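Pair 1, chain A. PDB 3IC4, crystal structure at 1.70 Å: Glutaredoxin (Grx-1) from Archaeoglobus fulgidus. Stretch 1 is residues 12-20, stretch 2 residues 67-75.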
# COMPACT_ATOMS: atom_id res chain seq x y z
N ALA A 12 -2.12 -8.17 6.52
CA ALA A 12 -1.95 -6.90 7.29
C ALA A 12 -3.33 -6.28 7.55
O ALA A 12 -4.18 -6.29 6.67
CB ALA A 12 -1.07 -5.87 6.53
N GLU A 13 -3.52 -5.63 8.70
CA GLU A 13 -4.78 -4.87 8.90
C GLU A 13 -4.77 -3.68 8.00
O GLU A 13 -5.78 -3.42 7.34
CB GLU A 13 -5.00 -4.43 10.35
CG GLU A 13 -5.37 -5.58 11.34
CD GLU A 13 -6.64 -6.45 10.98
OE1 GLU A 13 -7.73 -5.87 10.67
OE2 GLU A 13 -6.54 -7.73 11.06
N VAL A 14 -3.62 -3.01 7.91
CA VAL A 14 -3.43 -1.91 6.96
C VAL A 14 -2.15 -2.13 6.11
O VAL A 14 -1.08 -2.42 6.63
CB VAL A 14 -3.35 -0.56 7.70
CG1 VAL A 14 -3.11 0.56 6.75
CG2 VAL A 14 -4.62 -0.34 8.46
N LEU A 15 -2.31 -2.01 4.79
CA LEU A 15 -1.18 -2.21 3.89
C LEU A 15 -1.07 -1.03 2.94
O LEU A 15 -2.05 -0.65 2.31
CB LEU A 15 -1.42 -3.49 3.05
CG LEU A 15 -0.32 -3.84 2.04
CD1 LEU A 15 1.00 -4.14 2.72
CD2 LEU A 15 -0.72 -5.03 1.16
N MSE A 16 0.16 -0.52 2.83
CA MSE A 16 0.50 0.47 1.81
C MSE A 16 1.39 -0.10 0.71
O MSE A 16 2.41 -0.77 0.99
CB MSE A 16 1.22 1.63 2.48
CG MSE A 16 1.54 2.74 1.58
SE MSE A 16 2.63 4.05 2.48
CE MSE A 16 3.84 4.48 1.04
N TYR A 17 1.03 0.24 -0.53
CA TYR A 17 1.88 -0.01 -1.70
C TYR A 17 2.42 1.34 -2.16
O TYR A 17 1.68 2.31 -2.30
CB TYR A 17 1.06 -0.57 -2.83
CG TYR A 17 0.44 -1.90 -2.59
CD1 TYR A 17 1.10 -3.08 -2.94
CD2 TYR A 17 -0.85 -1.99 -2.03
CE1 TYR A 17 0.46 -4.31 -2.76
CE2 TYR A 17 -1.46 -3.22 -1.86
CZ TYR A 17 -0.80 -4.35 -2.22
OH TYR A 17 -1.45 -5.52 -2.04
N GLY A 18 3.73 1.41 -2.39
CA GLY A 18 4.31 2.64 -2.92
C GLY A 18 5.70 2.48 -3.49
O GLY A 18 6.15 1.39 -3.69
N LEU A 19 6.30 3.59 -3.85
CA LEU A 19 7.69 3.65 -4.22
C LEU A 19 8.41 4.51 -3.19
O LEU A 19 7.94 5.57 -2.82
CB LEU A 19 7.86 4.30 -5.58
CG LEU A 19 7.18 3.62 -6.78
CD1 LEU A 19 7.33 4.53 -7.95
CD2 LEU A 19 7.85 2.32 -7.03
N SER A 20 9.61 4.08 -2.87
CA SER A 20 10.37 4.69 -1.76
C SER A 20 10.81 6.08 -2.15
O SER A 20 11.11 6.93 -1.26
CB SER A 20 11.53 3.77 -1.35
OG SER A 20 12.56 3.83 -2.31
N SER A 67 -1.23 3.55 -10.43
CA SER A 67 -0.65 4.61 -9.59
C SER A 67 -0.51 4.22 -8.14
O SER A 67 -1.15 3.29 -7.63
CB SER A 67 -1.42 5.91 -9.74
OG SER A 67 -1.39 6.34 -11.08
N VAL A 68 0.33 5.00 -7.46
CA VAL A 68 0.57 4.84 -6.02
C VAL A 68 0.69 6.25 -5.42
O VAL A 68 0.87 7.20 -6.18
CB VAL A 68 1.88 3.99 -5.71
CG1 VAL A 68 1.69 2.51 -6.15
CG2 VAL A 68 3.03 4.58 -6.46
N PRO A 69 0.54 6.41 -4.08
CA PRO A 69 0.31 5.32 -3.09
C PRO A 69 -1.07 4.70 -3.12
O PRO A 69 -2.03 5.33 -3.52
CB PRO A 69 0.50 6.03 -1.73
CG PRO A 69 0.03 7.47 -2.04
CD PRO A 69 0.62 7.72 -3.39
N VAL A 70 -1.16 3.43 -2.71
CA VAL A 70 -2.46 2.81 -2.42
C VAL A 70 -2.40 2.27 -1.00
O VAL A 70 -1.43 1.60 -0.60
CB VAL A 70 -2.84 1.69 -3.41
CG1 VAL A 70 -4.14 0.91 -2.96
CG2 VAL A 70 -3.00 2.30 -4.78
N VAL A 71 -3.39 2.62 -0.22
CA VAL A 71 -3.51 2.10 1.15
C VAL A 71 -4.82 1.31 1.21
O VAL A 71 -5.87 1.79 0.84
CB VAL A 71 -3.48 3.19 2.24
CG1 VAL A 71 -3.60 2.57 3.65
CG2 VAL A 71 -2.16 3.99 2.15
N VAL A 72 -4.68 0.09 1.71
CA VAL A 72 -5.76 -0.88 1.75
C VAL A 72 -6.06 -1.27 3.17
O VAL A 72 -5.14 -1.58 3.96
CB VAL A 72 -5.43 -2.18 0.97
CG1 VAL A 72 -6.72 -3.10 0.95
CG2 VAL A 72 -4.93 -1.81 -0.44
N LYS A 73 -7.34 -1.22 3.51
CA LYS A 73 -7.82 -1.78 4.82
C LYS A 73 -9.07 -2.56 4.55
O LYS A 73 -10.10 -1.96 4.21
CB LYS A 73 -8.12 -0.67 5.81
CG LYS A 73 -8.45 -1.19 7.21
CD LYS A 73 -8.86 -0.13 8.20
CE LYS A 73 -9.42 -0.79 9.45
NZ LYS A 73 -9.16 0.11 10.61
N GLY A 74 -9.03 -3.89 4.74
CA GLY A 74 -10.19 -4.76 4.46
C GLY A 74 -10.50 -4.68 2.97
O GLY A 74 -9.58 -4.80 2.15
N ASP A 75 -11.76 -4.37 2.65
CA ASP A 75 -12.20 -4.22 1.27
C ASP A 75 -12.19 -2.82 0.75
O ASP A 75 -12.58 -2.61 -0.40
CB ASP A 75 -13.58 -4.84 1.08
CG ASP A 75 -13.56 -6.33 1.33
OD1 ASP A 75 -12.49 -6.99 1.11
OD2 ASP A 75 -14.63 -6.82 1.74
O HOH W 1 -5.05 -4.47 4.35
O HOH W 2 -7.61 -5.24 6.56

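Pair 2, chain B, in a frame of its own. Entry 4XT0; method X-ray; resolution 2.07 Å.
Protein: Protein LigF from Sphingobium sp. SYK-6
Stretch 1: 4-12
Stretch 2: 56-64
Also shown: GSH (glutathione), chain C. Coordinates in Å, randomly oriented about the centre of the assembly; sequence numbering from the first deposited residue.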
# COMPACT_ATOMS: atom_id res chain seq x y z
N MET B 4 -10.73 30.13 -1.49
CA MET B 4 -9.70 29.15 -1.17
C MET B 4 -9.03 28.59 -2.43
O MET B 4 -9.67 28.41 -3.46
CB MET B 4 -10.29 28.00 -0.35
CG MET B 4 -10.81 28.40 1.02
SD MET B 4 -9.51 28.96 2.15
CE MET B 4 -10.39 28.97 3.71
N THR B 5 -7.74 28.33 -2.34
CA THR B 5 -7.03 27.63 -3.40
C THR B 5 -6.80 26.18 -2.98
O THR B 5 -6.43 25.34 -3.80
CB THR B 5 -5.69 28.30 -3.73
OG1 THR B 5 -4.84 28.26 -2.57
CG2 THR B 5 -5.91 29.74 -4.16
N LEU B 6 -7.02 25.90 -1.69
CA LEU B 6 -6.94 24.54 -1.15
C LEU B 6 -8.30 24.16 -0.59
O LEU B 6 -8.86 24.89 0.23
CB LEU B 6 -5.89 24.43 -0.05
CG LEU B 6 -4.45 24.01 -0.28
CD1 LEU B 6 -3.73 23.97 1.07
CD2 LEU B 6 -4.35 22.67 -0.99
N LYS B 7 -8.81 23.01 -1.02
CA LYS B 7 -10.06 22.46 -0.49
C LYS B 7 -9.88 20.98 -0.19
O LYS B 7 -9.27 20.26 -0.99
CB LYS B 7 -11.22 22.66 -1.47
CG LYS B 7 -11.48 24.11 -1.83
CD LYS B 7 -12.59 24.25 -2.86
CE LYS B 7 -12.68 25.67 -3.39
NZ LYS B 7 -12.81 26.66 -2.27
N LEU B 8 -10.37 20.52 0.96
CA LEU B 8 -10.38 19.09 1.26
C LEU B 8 -11.82 18.57 1.37
O LEU B 8 -12.62 19.08 2.15
CB LEU B 8 -9.64 18.78 2.57
CG LEU B 8 -9.52 17.27 2.82
CD1 LEU B 8 -8.47 16.66 1.86
CD2 LEU B 8 -9.19 16.92 4.26
N TYR B 9 -12.11 17.54 0.59
CA TYR B 9 -13.39 16.85 0.60
C TYR B 9 -13.25 15.56 1.39
O TYR B 9 -12.45 14.70 1.00
CB TYR B 9 -13.83 16.54 -0.83
CG TYR B 9 -14.06 17.78 -1.65
CD1 TYR B 9 -13.02 18.35 -2.38
CD2 TYR B 9 -15.31 18.39 -1.69
CE1 TYR B 9 -13.23 19.50 -3.13
CE2 TYR B 9 -15.52 19.53 -2.43
CZ TYR B 9 -14.48 20.08 -3.15
OH TYR B 9 -14.69 21.21 -3.88
N SER B 10 -13.97 15.42 2.50
CA SER B 10 -13.75 14.25 3.36
C SER B 10 -14.90 14.00 4.33
O SER B 10 -15.85 14.78 4.40
CB SER B 10 -12.45 14.41 4.16
OG SER B 10 -12.68 15.09 5.39
N PHE B 11 -14.80 12.91 5.10
CA PHE B 11 -15.82 12.57 6.10
C PHE B 11 -15.52 13.20 7.47
O PHE B 11 -16.20 12.90 8.44
CB PHE B 11 -15.95 11.05 6.28
CG PHE B 11 -16.61 10.33 5.13
CD1 PHE B 11 -17.37 11.00 4.19
CD2 PHE B 11 -16.46 8.95 4.99
CE1 PHE B 11 -17.98 10.32 3.14
CE2 PHE B 11 -17.04 8.26 3.94
CZ PHE B 11 -17.81 8.95 3.01
N GLY B 12 -14.50 14.04 7.56
CA GLY B 12 -14.11 14.60 8.84
C GLY B 12 -12.98 13.79 9.47
O GLY B 12 -12.37 12.95 8.81
N GLN B 56 -14.96 8.17 -3.68
CA GLN B 56 -14.50 7.98 -2.31
C GLN B 56 -13.78 9.21 -1.80
O GLN B 56 -13.32 10.06 -2.57
CB GLN B 56 -13.59 6.75 -2.21
CG GLN B 56 -14.37 5.43 -2.20
CD GLN B 56 -13.52 4.24 -1.83
OE1 GLN B 56 -12.42 4.05 -2.36
NE2 GLN B 56 -14.02 3.42 -0.90
N VAL B 57 -13.71 9.31 -0.48
CA VAL B 57 -13.00 10.40 0.17
C VAL B 57 -11.74 9.80 0.81
O VAL B 57 -11.69 8.60 1.07
CB VAL B 57 -13.88 11.11 1.24
CG1 VAL B 57 -15.11 11.76 0.59
CG2 VAL B 57 -14.30 10.13 2.36
N PRO B 58 -10.71 10.63 1.08
CA PRO B 58 -10.62 12.07 0.83
C PRO B 58 -10.15 12.43 -0.57
O PRO B 58 -9.56 11.61 -1.30
CB PRO B 58 -9.58 12.53 1.86
CG PRO B 58 -8.66 11.36 1.95
CD PRO B 58 -9.61 10.17 1.94
N ALA B 59 -10.40 13.67 -0.94
CA ALA B 59 -9.90 14.22 -2.19
C ALA B 59 -9.45 15.65 -1.92
O ALA B 59 -10.15 16.41 -1.26
CB ALA B 59 -10.99 14.15 -3.28
N LEU B 60 -8.24 16.00 -2.37
CA LEU B 60 -7.75 17.37 -2.21
C LEU B 60 -7.84 18.12 -3.52
O LEU B 60 -7.38 17.64 -4.55
CB LEU B 60 -6.29 17.40 -1.73
CG LEU B 60 -5.72 18.82 -1.56
CD1 LEU B 60 -6.10 19.35 -0.17
CD2 LEU B 60 -4.20 18.85 -1.74
N TRP B 61 -8.41 19.32 -3.46
CA TRP B 61 -8.47 20.20 -4.62
C TRP B 61 -7.47 21.33 -4.41
O TRP B 61 -7.51 22.03 -3.38
CB TRP B 61 -9.90 20.74 -4.79
CG TRP B 61 -10.19 21.53 -6.04
CD1 TRP B 61 -10.76 21.07 -7.19
CD2 TRP B 61 -9.99 22.94 -6.23
NE1 TRP B 61 -10.92 22.09 -8.09
CE2 TRP B 61 -10.46 23.25 -7.53
CE3 TRP B 61 -9.47 23.97 -5.44
CZ2 TRP B 61 -10.41 24.55 -8.05
CZ3 TRP B 61 -9.42 25.26 -5.96
CH2 TRP B 61 -9.88 25.54 -7.25
N HIS B 62 -6.55 21.51 -5.35
CA HIS B 62 -5.53 22.55 -5.20
C HIS B 62 -5.34 23.25 -6.53
O HIS B 62 -4.75 22.70 -7.46
CB HIS B 62 -4.22 21.96 -4.67
CG HIS B 62 -3.11 22.96 -4.55
ND1 HIS B 62 -1.79 22.61 -4.68
CD2 HIS B 62 -3.13 24.30 -4.31
CE1 HIS B 62 -1.03 23.70 -4.54
NE2 HIS B 62 -1.83 24.73 -4.32
N ASP B 63 -5.91 24.46 -6.62
CA ASP B 63 -5.83 25.29 -7.82
C ASP B 63 -6.35 24.57 -9.06
O ASP B 63 -5.79 24.73 -10.14
CB ASP B 63 -4.39 25.73 -8.06
CG ASP B 63 -3.98 26.88 -7.16
OD1 ASP B 63 -4.84 27.72 -6.84
OD2 ASP B 63 -2.79 26.95 -6.79
N GLY B 64 -7.41 23.79 -8.90
CA GLY B 64 -8.00 23.10 -10.04
C GLY B 64 -7.50 21.68 -10.24
O GLY B 64 -8.00 20.95 -11.09
N1 GSH C . -7.15 4.09 -0.75
CA1 GSH C . -8.09 5.19 -0.45
C1 GSH C . -7.46 6.27 0.41
O11 GSH C . -7.78 7.44 0.26
O12 GSH C . -6.56 5.97 1.36
CB1 GSH C . -9.31 4.59 0.29
CG1 GSH C . -10.36 5.69 0.45
CD1 GSH C . -11.52 5.17 1.27
OE1 GSH C . -11.60 3.99 1.54
N2 GSH C . -12.46 6.04 1.70
CA2 GSH C . -13.60 5.57 2.50
C2 GSH C . -14.88 5.85 1.74
O2 GSH C . -14.90 6.74 0.91
CB2 GSH C . -13.66 6.36 3.81
SG2 GSH C . -12.31 5.91 4.95
N3 GSH C . -16.01 5.12 1.98
CA3 GSH C . -17.24 5.46 1.24
C3 GSH C . -17.64 4.42 0.21
O31 GSH C . -18.78 4.42 -0.21
O32 GSH C . -16.75 3.52 -0.27

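Pair 1 and pair 2 each join two antiparallel strands, with N-to-C directions 162° and 164° apart and a closest axial approach of 4.7 Å in both. Fourteen central residues superpose with an RMSD of 0.6 Å over N, CA and C.

The ladder of backbone hydrogen bonds coincides. In pair 1, A:Leu15 N donates to A:Val72 O (3.0 Å) and A:Val72 N to A:Leu15 O (2.8 Å); the matched bonds in pair 2 run from B:Lys7 N to B:Trp61 O (2.9 Å) and from B:Trp61 N to B:Lys7 O (2.8 Å). The next rung pairs A:Tyr17 with A:Val70 and B:Tyr9 with B:Ala59, again through two bonds each. Pair 2 adds B:Asp63 N to B:Thr5 O (3.0 Å). At the matched place in pair 1, water 2 intervenes: it donates to A:Glu13 O and accepts from A:Gly74 N, both at 2.7 Å from its oxygen.

Both second stretches enter the strand through a cis peptide before proline, A:Pro69 or B:Pro58, whose CA atoms superpose within 0.2 Å. Each proline CA makes a CA-H...O contact with the tyrosine carbonyl: A:Pro69 CA to A:Tyr17 O is 3.4 Å, B:Pro58 CA to B:Tyr9 O 3.2 Å.

On the face carrying A:Met16 and A:Val71, selenomethionine CG of A:Met16 lies 3.9 Å from A:Val71 CG2, and A:Val14 CG1 lies 3.7 Å from A:Val71 CG1. Leucines fill the matched positions in pair 2: B:Leu60 CD1 is 4.1 Å from B:Leu8 CD1 and 3.8 Å from B:Leu6 CD2. The longer leucine at the valine position thus still meets both neighbours.

On the other face, the tyrosines share chi1 near -63°, and their side chains nearly coincide after superposition. A:Tyr17 CE2 approaches A:Val72 CG2 at 4.0 Å, while B:Tyr9 CE1 meets B:Trp61 CB at 3.9 Å; both contacts lie at the ring edge. The indole extends farther, and B:Trp61 has 96 Å² covered by the opposing stretch, against 55 Å² for A:Val72. Opposite the tyrosine, B:Ala59 replaces A:Val70, with B:Tyr9 CB to B:Ala59 CB at 4.4 Å.

The valine before each proline points toward the first stretch. A:Val68 CG2 lies 4.3 Å from A:Leu19 CG, whereas B:Val57 CG2 sits 3.4 Å from the B:Phe11 ring centroid and 4° off its normal, a CH-pi contact over the ring face. The aromatic ring contributes to the larger total burial of pair 2, 713 Å² against 531 Å².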